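Local coordinates for protein probable glutamine synthetase (Pseudomonas aeruginosa, PDB 4HPP) that is a probable member of the glutamine synthetase family, with a small N-terminal beta-sheet domain and a larger domain that holds magnesium and glutamic acid, at residues 7-12 with 24-28; 76-80 with 166-170; 109-113 with 195-200; 162-167 with 208-212. All coordinates share one frame; numbering follows the deposited sequence.

Interaction 1: residues 7-12 with 24-28; sequences VRLVSF and RSLPL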
# COMPACT_ATOMS: atom_id res chain seq x y z
N VAL A 7 -2.82 -23.29 -18.69
CA VAL A 7 -2.95 -23.87 -20.02
C VAL A 7 -3.28 -22.75 -21.01
O VAL A 7 -3.96 -21.79 -20.67
CB VAL A 7 -3.93 -25.12 -20.01
CG1 VAL A 7 -4.48 -25.49 -21.36
CG2 VAL A 7 -3.21 -26.37 -19.46
N ARG A 8 -2.75 -22.81 -22.22
CA ARG A 8 -3.13 -21.85 -23.23
C ARG A 8 -4.41 -22.39 -23.83
O ARG A 8 -4.43 -23.54 -24.31
CB ARG A 8 -2.04 -21.72 -24.29
CG ARG A 8 -2.47 -20.92 -25.53
CD ARG A 8 -1.29 -20.86 -26.48
NE ARG A 8 -1.45 -19.99 -27.63
CZ ARG A 8 -0.66 -18.94 -27.89
NH1 ARG A 8 0.31 -18.61 -27.04
NH2 ARG A 8 -0.83 -18.21 -29.00
N LEU A 9 -5.47 -21.56 -23.79
CA LEU A 9 -6.77 -21.87 -24.41
C LEU A 9 -6.91 -21.26 -25.82
O LEU A 9 -6.48 -20.14 -26.07
CB LEU A 9 -7.92 -21.47 -23.48
CG LEU A 9 -7.69 -22.07 -22.06
CD1 LEU A 9 -8.67 -21.51 -21.02
CD2 LEU A 9 -7.74 -23.62 -22.00
N VAL A 10 -7.49 -22.01 -26.75
CA VAL A 10 -7.77 -21.47 -28.04
C VAL A 10 -9.28 -21.30 -28.15
O VAL A 10 -10.01 -22.23 -27.84
CB VAL A 10 -7.24 -22.40 -29.16
CG1 VAL A 10 -7.68 -21.86 -30.50
CG2 VAL A 10 -5.72 -22.43 -29.11
N SER A 11 -9.74 -20.13 -28.56
CA SER A 11 -11.16 -19.98 -28.83
C SER A 11 -11.55 -20.14 -30.30
O SER A 11 -10.83 -19.74 -31.18
CB SER A 11 -11.65 -18.63 -28.32
OG SER A 11 -11.99 -18.67 -26.94
N PHE A 12 -12.70 -20.76 -30.55
CA PHE A 12 -13.42 -20.66 -31.82
C PHE A 12 -14.54 -19.60 -31.61
O PHE A 12 -15.38 -19.71 -30.69
CB PHE A 12 -14.08 -22.00 -32.23
CG PHE A 12 -13.13 -23.16 -32.37
CD1 PHE A 12 -11.75 -22.97 -32.62
CD2 PHE A 12 -13.61 -24.48 -32.29
CE1 PHE A 12 -10.89 -24.05 -32.77
CE2 PHE A 12 -12.72 -25.58 -32.44
CZ PHE A 12 -11.37 -25.35 -32.66
N ARG A 24 -16.08 -20.58 -27.77
CA ARG A 24 -15.81 -21.60 -26.78
C ARG A 24 -14.37 -21.93 -26.91
O ARG A 24 -13.82 -21.79 -28.00
CB ARG A 24 -16.54 -22.88 -27.16
CG ARG A 24 -18.00 -22.84 -26.79
CD ARG A 24 -18.69 -24.13 -27.13
NE ARG A 24 -20.11 -23.90 -27.18
CZ ARG A 24 -21.00 -24.87 -27.36
NH1 ARG A 24 -20.55 -26.11 -27.49
NH2 ARG A 24 -22.32 -24.60 -27.41
N SER A 25 -13.73 -22.41 -25.85
CA SER A 25 -12.30 -22.62 -25.98
C SER A 25 -11.86 -23.99 -25.53
O SER A 25 -12.61 -24.71 -24.82
CB SER A 25 -11.54 -21.51 -25.25
OG SER A 25 -11.54 -21.77 -23.86
N LEU A 26 -10.67 -24.37 -25.97
CA LEU A 26 -10.10 -25.71 -25.70
C LEU A 26 -8.61 -25.61 -25.42
O LEU A 26 -7.98 -24.61 -25.75
CB LEU A 26 -10.30 -26.61 -26.88
CG LEU A 26 -10.01 -25.95 -28.22
CD1 LEU A 26 -9.07 -26.80 -29.11
CD2 LEU A 26 -11.35 -25.77 -28.91
N PRO A 27 -8.04 -26.63 -24.77
CA PRO A 27 -6.58 -26.54 -24.55
C PRO A 27 -5.83 -26.60 -25.88
O PRO A 27 -6.26 -27.34 -26.79
CB PRO A 27 -6.26 -27.78 -23.67
CG PRO A 27 -7.58 -28.13 -23.06
CD PRO A 27 -8.61 -27.82 -24.11
N LEU A 28 -4.78 -25.78 -25.99
CA LEU A 28 -3.92 -25.77 -27.20
C LEU A 28 -3.59 -27.20 -27.71
O LEU A 28 -3.76 -27.49 -28.88
CB LEU A 28 -2.63 -24.96 -26.98
CG LEU A 28 -1.61 -24.86 -28.13
CD1 LEU A 28 -1.99 -23.80 -29.19
CD2 LEU A 28 -0.19 -24.66 -27.54
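Leu26 lays its CD2 methyl over one face of the Phe12 ring. This is a CH-pi contact, with CD2 4.0 Å from the centroid of the Phe12 ring. The methyl is offset toward the rim, beside CE2 and CZ, and the two side chains cross at about a right angle. Leu26 CG stands between its own backbone N and carbonyl carbon (chi1 43°), which swings the branch toward Phe12. Val10 lies on the same sheet face as Phe12 and Leu26, with its CG2 4.0 Å from Leu28 CD1. The extended chain of Arg8 runs past both Leu28 methyls at CD. Its guanidinium then goes on to salt bridges with Glu79 and Asp90.

The opposite face of the sheet carries Ser11 and Ser25. Ser11 OG is 3.3 Å from Ser25 CB. The Ser25 hydroxyl instead bonds to Gln153 and to the carbonyl of Phe177, both of a second subunit.

The backbones pair antiparallel. Val10 N donates to Leu26 O at 2.8 Å, and Leu26 N returns a bond to Val10 O at 2.9 Å. Phe12 N meets Arg24 O at 3.0 Å. Pro27 has no N-H, but its non-hydrogen-bonded pairing with Leu9 asks for none. Leu28 N donates to Arg8 O at 2.8 Å. Beyond the last pair, Val7 CG1 touches Pro27 CB at 3.7 Å.

The contact is part of the beta hairpin of strands 9-15 and 21-27. Strand 21-27 is outermost in its sheet within the chain, while strand 9-15 continues the sheet to the parallel strand 89-97. Helix 31-35 packs on Val10, Phe12 and Leu26 through Leu31 and Gln34.

Interaction 2: residues 76-80 with 166-170; sequences VRVEQ and ALAQA
Strand 76-78 and the loop after it run past the last turn of helix 159-169, with Val76 CA and Ala170 CA 5.1 Å apart. Gln169 reaches across from that turn with its chain extended beyond CG (chi2 170°). Its amide grips the backbone of Gln80 at two points. OE1 of Gln169 takes Gln80 N at 3.0 Å, on a lone pair in the carbonyl plane and nearly straight (173°). NE2 of Gln169 gives a bond to Gln80 O at 2.8 Å, with the acceptor close to the amide plane. A weak bond from Glu79 N also ends on OE1.

Val78 CG1 packs against the Gln169 amide, 3.5 Å from OE1. The apolar part is formed by Val76, Val78 and Ala170. Val78 CG2 lies 3.7 Å from Ala170 CB, and Val76 CG1 meets the same Ala170 CB at 3.5 Å. One water accepts from Arg77 N and donates to Gln169 O. The Glu79 carboxylate turns away to Arg77 and Arg8.

Gln169 thus satisfies main-chain groups where strand pairing has stopped. The two bonds to Gln80 should fix the rotation of the Gln169 amide, and they tie the loop that leaves strand 66-78 to a helix of the larger domain.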
# COMPACT_ATOMS: atom_id res chain seq x y z
N VAL A 76 -5.91 -15.64 -35.05
CA VAL A 76 -5.27 -14.51 -34.39
C VAL A 76 -4.47 -14.96 -33.19
O VAL A 76 -4.98 -15.72 -32.37
CB VAL A 76 -6.32 -13.44 -33.99
CG1 VAL A 76 -5.69 -12.31 -33.17
CG2 VAL A 76 -6.87 -12.83 -35.27
N ARG A 77 -3.23 -14.51 -33.08
CA ARG A 77 -2.33 -14.91 -32.01
C ARG A 77 -1.70 -13.65 -31.50
O ARG A 77 -0.84 -13.10 -32.19
CB ARG A 77 -1.16 -15.78 -32.55
CG ARG A 77 -1.37 -17.24 -32.99
CD ARG A 77 -0.18 -17.99 -32.38
NE ARG A 77 0.62 -18.90 -33.25
CZ ARG A 77 1.64 -19.68 -32.83
NH1 ARG A 77 2.03 -19.72 -31.54
NH2 ARG A 77 2.29 -20.45 -33.71
N VAL A 78 -2.08 -13.19 -30.31
CA VAL A 78 -1.35 -12.09 -29.66
C VAL A 78 -0.71 -12.72 -28.45
O VAL A 78 -1.41 -13.08 -27.48
CB VAL A 78 -2.27 -10.93 -29.17
CG1 VAL A 78 -1.46 -9.84 -28.46
CG2 VAL A 78 -3.23 -10.41 -30.29
N GLU A 79 0.61 -12.87 -28.50
CA GLU A 79 1.33 -13.60 -27.47
C GLU A 79 1.55 -12.71 -26.28
O GLU A 79 1.52 -13.18 -25.15
CB GLU A 79 2.66 -14.13 -28.03
CG GLU A 79 2.42 -15.04 -29.25
CD GLU A 79 1.85 -16.42 -28.87
OE1 GLU A 79 2.03 -16.81 -27.70
OE2 GLU A 79 1.21 -17.13 -29.70
N GLN A 80 1.77 -11.43 -26.51
CA GLN A 80 2.07 -10.58 -25.36
C GLN A 80 1.38 -9.26 -25.41
O GLN A 80 1.38 -8.60 -26.46
CB GLN A 80 3.54 -10.33 -25.30
CG GLN A 80 4.22 -11.27 -24.34
CD GLN A 80 5.70 -11.20 -24.55
OE1 GLN A 80 6.18 -11.63 -25.59
NE2 GLN A 80 6.42 -10.61 -23.60
N ALA A 166 0.05 -5.01 -30.20
CA ALA A 166 -0.98 -6.09 -30.16
C ALA A 166 -1.69 -6.32 -31.54
O ALA A 166 -1.79 -7.45 -32.01
CB ALA A 166 -1.96 -5.85 -29.06
N LEU A 167 -2.09 -5.24 -32.21
CA LEU A 167 -2.70 -5.36 -33.52
C LEU A 167 -1.65 -5.91 -34.51
O LEU A 167 -1.97 -6.85 -35.27
CB LEU A 167 -3.35 -4.07 -33.98
CG LEU A 167 -4.51 -3.47 -33.14
CD1 LEU A 167 -4.71 -1.99 -33.45
CD2 LEU A 167 -5.86 -4.20 -33.25
N ALA A 168 -0.40 -5.40 -34.50
CA ALA A 168 0.67 -6.06 -35.35
C ALA A 168 0.81 -7.55 -35.13
O ALA A 168 0.71 -8.34 -36.13
CB ALA A 168 2.04 -5.39 -35.27
N GLN A 169 0.97 -7.95 -33.85
CA GLN A 169 1.01 -9.38 -33.55
C GLN A 169 -0.22 -10.08 -34.02
O GLN A 169 -0.15 -11.21 -34.37
CB GLN A 169 1.11 -9.67 -32.05
CG GLN A 169 2.33 -9.15 -31.31
CD GLN A 169 2.15 -9.32 -29.85
OE1 GLN A 169 1.82 -10.44 -29.39
NE2 GLN A 169 2.19 -8.18 -29.09
N ALA A 170 -1.37 -9.42 -34.05
CA ALA A 170 -2.59 -10.13 -34.41
C ALA A 170 -2.72 -10.20 -35.92
O ALA A 170 -3.69 -10.71 -36.44
CB ALA A 170 -3.76 -9.42 -33.82
O HOH W 1 -1.59 -13.45 -35.38

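Interaction 3: residues 109-113 with 195-200; sequences RSLLR and GVAAAD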
# COMPACT_ATOMS: atom_id res chain seq x y z
N ARG A 109 -20.66 -14.65 -41.49
CA ARG A 109 -19.36 -14.92 -42.22
C ARG A 109 -19.55 -15.64 -43.57
O ARG A 109 -19.12 -15.16 -44.62
CB ARG A 109 -18.32 -15.65 -41.36
CG ARG A 109 -16.91 -15.12 -41.68
CD ARG A 109 -15.76 -15.63 -40.85
NE ARG A 109 -15.20 -16.79 -41.50
CZ ARG A 109 -13.95 -16.89 -41.91
NH1 ARG A 109 -13.56 -18.01 -42.42
NH2 ARG A 109 -13.11 -15.88 -41.76
N SER A 110 -20.30 -16.75 -43.55
CA SER A 110 -20.67 -17.51 -44.75
C SER A 110 -21.34 -16.65 -45.83
O SER A 110 -20.86 -16.64 -46.98
CB SER A 110 -21.58 -18.71 -44.38
OG SER A 110 -20.83 -19.79 -43.82
N LEU A 111 -22.44 -15.95 -45.48
CA LEU A 111 -23.08 -14.99 -46.39
C LEU A 111 -22.04 -14.06 -47.01
O LEU A 111 -21.98 -13.93 -48.24
CB LEU A 111 -24.12 -14.14 -45.68
CG LEU A 111 -24.46 -12.81 -46.36
CD1 LEU A 111 -25.01 -13.07 -47.75
CD2 LEU A 111 -25.45 -11.99 -45.54
N LEU A 112 -21.17 -13.43 -46.20
CA LEU A 112 -20.18 -12.55 -46.84
C LEU A 112 -19.25 -13.32 -47.78
O LEU A 112 -18.94 -12.84 -48.86
CB LEU A 112 -19.41 -11.64 -45.87
CG LEU A 112 -18.16 -10.93 -46.45
CD1 LEU A 112 -18.53 -9.94 -47.55
CD2 LEU A 112 -17.34 -10.25 -45.37
N ARG A 113 -18.83 -14.53 -47.39
CA ARG A 113 -18.00 -15.33 -48.28
C ARG A 113 -18.67 -15.76 -49.59
O ARG A 113 -17.97 -16.09 -50.55
CB ARG A 113 -17.48 -16.57 -47.57
CG ARG A 113 -16.58 -17.37 -48.51
CD ARG A 113 -15.90 -18.53 -47.82
NE ARG A 113 -16.83 -19.63 -47.54
CZ ARG A 113 -17.49 -19.79 -46.39
NH1 ARG A 113 -17.34 -18.90 -45.40
NH2 ARG A 113 -18.31 -20.82 -46.25
N GLY A 195 -11.64 -9.36 -49.40
CA GLY A 195 -12.73 -10.23 -49.04
C GLY A 195 -13.00 -10.36 -47.55
O GLY A 195 -13.19 -9.35 -46.84
N VAL A 196 -13.05 -11.62 -47.10
CA VAL A 196 -13.60 -12.01 -45.81
C VAL A 196 -12.61 -11.51 -44.78
O VAL A 196 -13.00 -10.96 -43.71
CB VAL A 196 -13.78 -13.54 -45.71
CG1 VAL A 196 -14.23 -13.95 -44.32
CG2 VAL A 196 -14.81 -14.06 -46.72
N ALA A 197 -11.34 -11.67 -45.12
CA ALA A 197 -10.26 -11.23 -44.25
C ALA A 197 -10.47 -9.76 -43.84
O ALA A 197 -10.18 -9.39 -42.70
CB ALA A 197 -8.88 -11.47 -44.90
N ALA A 198 -11.06 -8.94 -44.72
CA ALA A 198 -11.30 -7.52 -44.41
C ALA A 198 -12.29 -7.37 -43.23
O ALA A 198 -11.95 -6.69 -42.26
CB ALA A 198 -11.77 -6.74 -45.65
N ALA A 199 -13.42 -8.07 -43.27
CA ALA A 199 -14.32 -8.17 -42.09
C ALA A 199 -13.72 -8.86 -40.84
O ALA A 199 -13.94 -8.40 -39.70
CB ALA A 199 -15.64 -8.80 -42.46
N ASP A 200 -12.94 -9.93 -41.04
CA ASP A 200 -12.21 -10.53 -39.90
C ASP A 200 -11.35 -9.47 -39.20
O ASP A 200 -11.33 -9.38 -37.95
CB ASP A 200 -11.35 -11.71 -40.32
CG ASP A 200 -12.18 -12.88 -40.86
OD1 ASP A 200 -11.56 -13.86 -41.31
OD2 ASP A 200 -13.44 -12.80 -40.85
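Val196 places its CG1 methyl over one face of the Arg109 guanidinium, 3.4 Å from NH2 of Arg109. Asp200, one turn further along the same helix, comes to the edge of that group. The guanidinium and carboxylate planes are only 16° apart. NH2 of Arg109 forms a salt bridge to Asp200 OD1 at 2.6 Å and a weak hydrogen bond to Asp200 OD2 at 3.2 Å, so a single nitrogen serves both oxygens. The Arg109 chain bends at chi3 (92°), which turns its end toward Asp200.

The other guanidinium nitrogens also have partners: NH1 makes a salt bridge to Asp71 and NE bonds to Asn95. His343 bonds to Asp200 OD2. The buried guanidinium thus has two acidic partners, which probably stabilise its charge.

Apolar contacts continue the interface away from the ion pair. Leu112 CD2 rests 3.7 Å from Ala199 CB, and Arg113 CB lies 3.8 Å from Val196 CG2.

The segments of helices 108-121 and 196-216 run roughly antiparallel, at 146°, with axes 10.3 Å apart. This is a helix-helix contact in the larger domain of a glutamine synthetase-like fold. Through Asp71 and Asn95, Arg109 also joins it to the N-terminal sheet.

Interaction 4: residues 162-167 with 208-212; sequences WLVSAL and VTREV
Apolar contacts carry the meeting of Ala166 with Val208 and Val212. The Ala166 CB methyl fits between two valines one turn apart, 3.6 Å from Val208 CG1 and 3.4 Å from Val212 CG2. Leu residues lie on one side of it. Leu167 puts CD2 alongside Val208, 3.8 Å from Val208 CB. Leu163 has CG anti to its backbone N (chi1 178°), which sends CD1 across to Val212 CG2 at 4.0 Å. Trp162 takes part through CB, 4.1 Å from Val212 CG1, while its indole leads away.

The segments of helices 159-169 and 196-216 meet at 132°, with axes 9.6 Å apart. Both helices belong to the larger domain of this glutamine synthetase-like protein, and every residue that touches here is buried. Phe159 also packs on Thr209 and Val212, and Phe177 of strand 174-179 packs on Leu163.

Polar groups make no hydrogen bond across the contact. Thr209 meets Leu163 obliquely, with its OG1 3.7 Å from Leu163 CD1. That hydroxyl is satisfied within its own helix by the Val205 carbonyl.

Both helices also meet other subunits. Pro6, Gln5 and Val7 of a third subunit pack on Trp162, Ser165 and Val164, and Arg154 of the second subunit makes a salt bridge with Glu211.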
# COMPACT_ATOMS: atom_id res chain seq x y z
N TRP A 162 1.19 -0.11 -27.05
CA TRP A 162 0.80 -1.53 -26.83
C TRP A 162 -0.35 -1.92 -27.69
O TRP A 162 -0.55 -3.09 -27.98
CB TRP A 162 0.44 -1.82 -25.39
CG TRP A 162 1.62 -2.28 -24.63
CD1 TRP A 162 2.24 -1.64 -23.57
CD2 TRP A 162 2.40 -3.51 -24.84
NE1 TRP A 162 3.30 -2.37 -23.10
CE2 TRP A 162 3.47 -3.50 -23.83
CE3 TRP A 162 2.34 -4.58 -25.75
CZ2 TRP A 162 4.44 -4.52 -23.77
CZ3 TRP A 162 3.30 -5.59 -25.65
CH2 TRP A 162 4.33 -5.56 -24.69
N LEU A 163 -1.10 -0.94 -28.15
CA LEU A 163 -2.22 -1.28 -28.99
C LEU A 163 -1.71 -1.66 -30.36
O LEU A 163 -2.00 -2.74 -30.87
CB LEU A 163 -3.27 -0.13 -29.03
CG LEU A 163 -4.42 -0.47 -29.95
CD1 LEU A 163 -5.03 -1.78 -29.52
CD2 LEU A 163 -5.48 0.61 -29.95
N VAL A 164 -1.00 -0.76 -30.99
CA VAL A 164 -0.34 -1.05 -32.28
C VAL A 164 0.47 -2.35 -32.25
O VAL A 164 0.41 -3.18 -33.17
CB VAL A 164 0.46 0.18 -32.78
CG1 VAL A 164 1.22 -0.13 -34.05
CG2 VAL A 164 -0.54 1.30 -33.06
N SER A 165 1.13 -2.62 -31.16
CA SER A 165 1.94 -3.84 -31.14
C SER A 165 1.04 -5.05 -31.09
O SER A 165 1.20 -6.02 -31.88
CB SER A 165 2.92 -3.78 -30.00
OG SER A 165 3.17 -5.05 -29.51
N ALA A 166 0.05 -5.01 -30.20
CA ALA A 166 -0.98 -6.09 -30.16
C ALA A 166 -1.69 -6.32 -31.54
O ALA A 166 -1.79 -7.45 -32.01
CB ALA A 166 -1.96 -5.85 -29.06
N LEU A 167 -2.09 -5.24 -32.21
CA LEU A 167 -2.70 -5.36 -33.52
C LEU A 167 -1.65 -5.91 -34.51
O LEU A 167 -1.97 -6.85 -35.27
CB LEU A 167 -3.35 -4.07 -33.98
CG LEU A 167 -4.51 -3.47 -33.14
CD1 LEU A 167 -4.71 -1.99 -33.45
CD2 LEU A 167 -5.86 -4.20 -33.25
N VAL A 208 -9.17 -6.98 -30.00
CA VAL A 208 -7.82 -6.73 -29.48
C VAL A 208 -7.76 -5.41 -28.75
O VAL A 208 -7.21 -5.34 -27.67
CB VAL A 208 -6.75 -6.78 -30.60
CG1 VAL A 208 -5.40 -6.30 -30.08
CG2 VAL A 208 -6.65 -8.17 -31.19
N THR A 209 -8.33 -4.35 -29.31
CA THR A 209 -8.43 -3.06 -28.57
C THR A 209 -9.04 -3.25 -27.18
O THR A 209 -8.40 -2.89 -26.15
CB THR A 209 -9.21 -2.01 -29.33
OG1 THR A 209 -8.60 -1.88 -30.60
CG2 THR A 209 -9.17 -0.64 -28.64
N ARG A 210 -10.20 -3.90 -27.15
CA ARG A 210 -10.78 -4.36 -25.88
C ARG A 210 -9.75 -5.11 -24.99
O ARG A 210 -9.57 -4.74 -23.82
CB ARG A 210 -12.06 -5.20 -26.12
CG ARG A 210 -13.26 -4.34 -26.44
CD ARG A 210 -14.29 -5.04 -27.30
NE ARG A 210 -15.29 -4.11 -27.80
CZ ARG A 210 -16.27 -4.39 -28.68
NH1 ARG A 210 -16.42 -5.61 -29.14
NH2 ARG A 210 -17.15 -3.44 -29.04
N GLU A 211 -9.06 -6.14 -25.52
CA GLU A 211 -8.06 -6.90 -24.71
C GLU A 211 -6.86 -6.05 -24.20
O GLU A 211 -6.43 -6.18 -23.07
CB GLU A 211 -7.61 -8.14 -25.43
CG GLU A 211 -6.53 -8.96 -24.73
CD GLU A 211 -7.02 -9.58 -23.47
OE1 GLU A 211 -6.19 -10.09 -22.67
OE2 GLU A 211 -8.23 -9.62 -23.30
N VAL A 212 -6.37 -5.13 -24.99
CA VAL A 212 -5.27 -4.31 -24.53
C VAL A 212 -5.81 -3.45 -23.38
O VAL A 212 -5.26 -3.50 -22.26
CB VAL A 212 -4.70 -3.51 -25.74
CG1 VAL A 212 -3.63 -2.54 -25.31
CG2 VAL A 212 -4.09 -4.46 -26.77

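In the fold
Interactions 3 and 4 are buried, while interactions 1 and 2 are only partly so. Interaction 1 is a backbone-bonded hairpin at the edge of the N-terminal sheet within the chain, where a second subunit meets it. Interaction 2 reaches the same sheet but joins it to helix 159-169, using a side-chain amide in place of strand pairing. The two touch where Arg8 reaches Arg77 and Glu79. Interaction 4 shares Ala166 and Leu167 with interaction 2, yet relies on apolar packing, with no hydrogen bond across it. Interactions 3 and 4 both use helix 196-216, about 22 Å apart between centres. Interaction 3 adds a buried ion pair to its apolar packing, and no other chain touches its segments. The other three also meet neighbouring subunits.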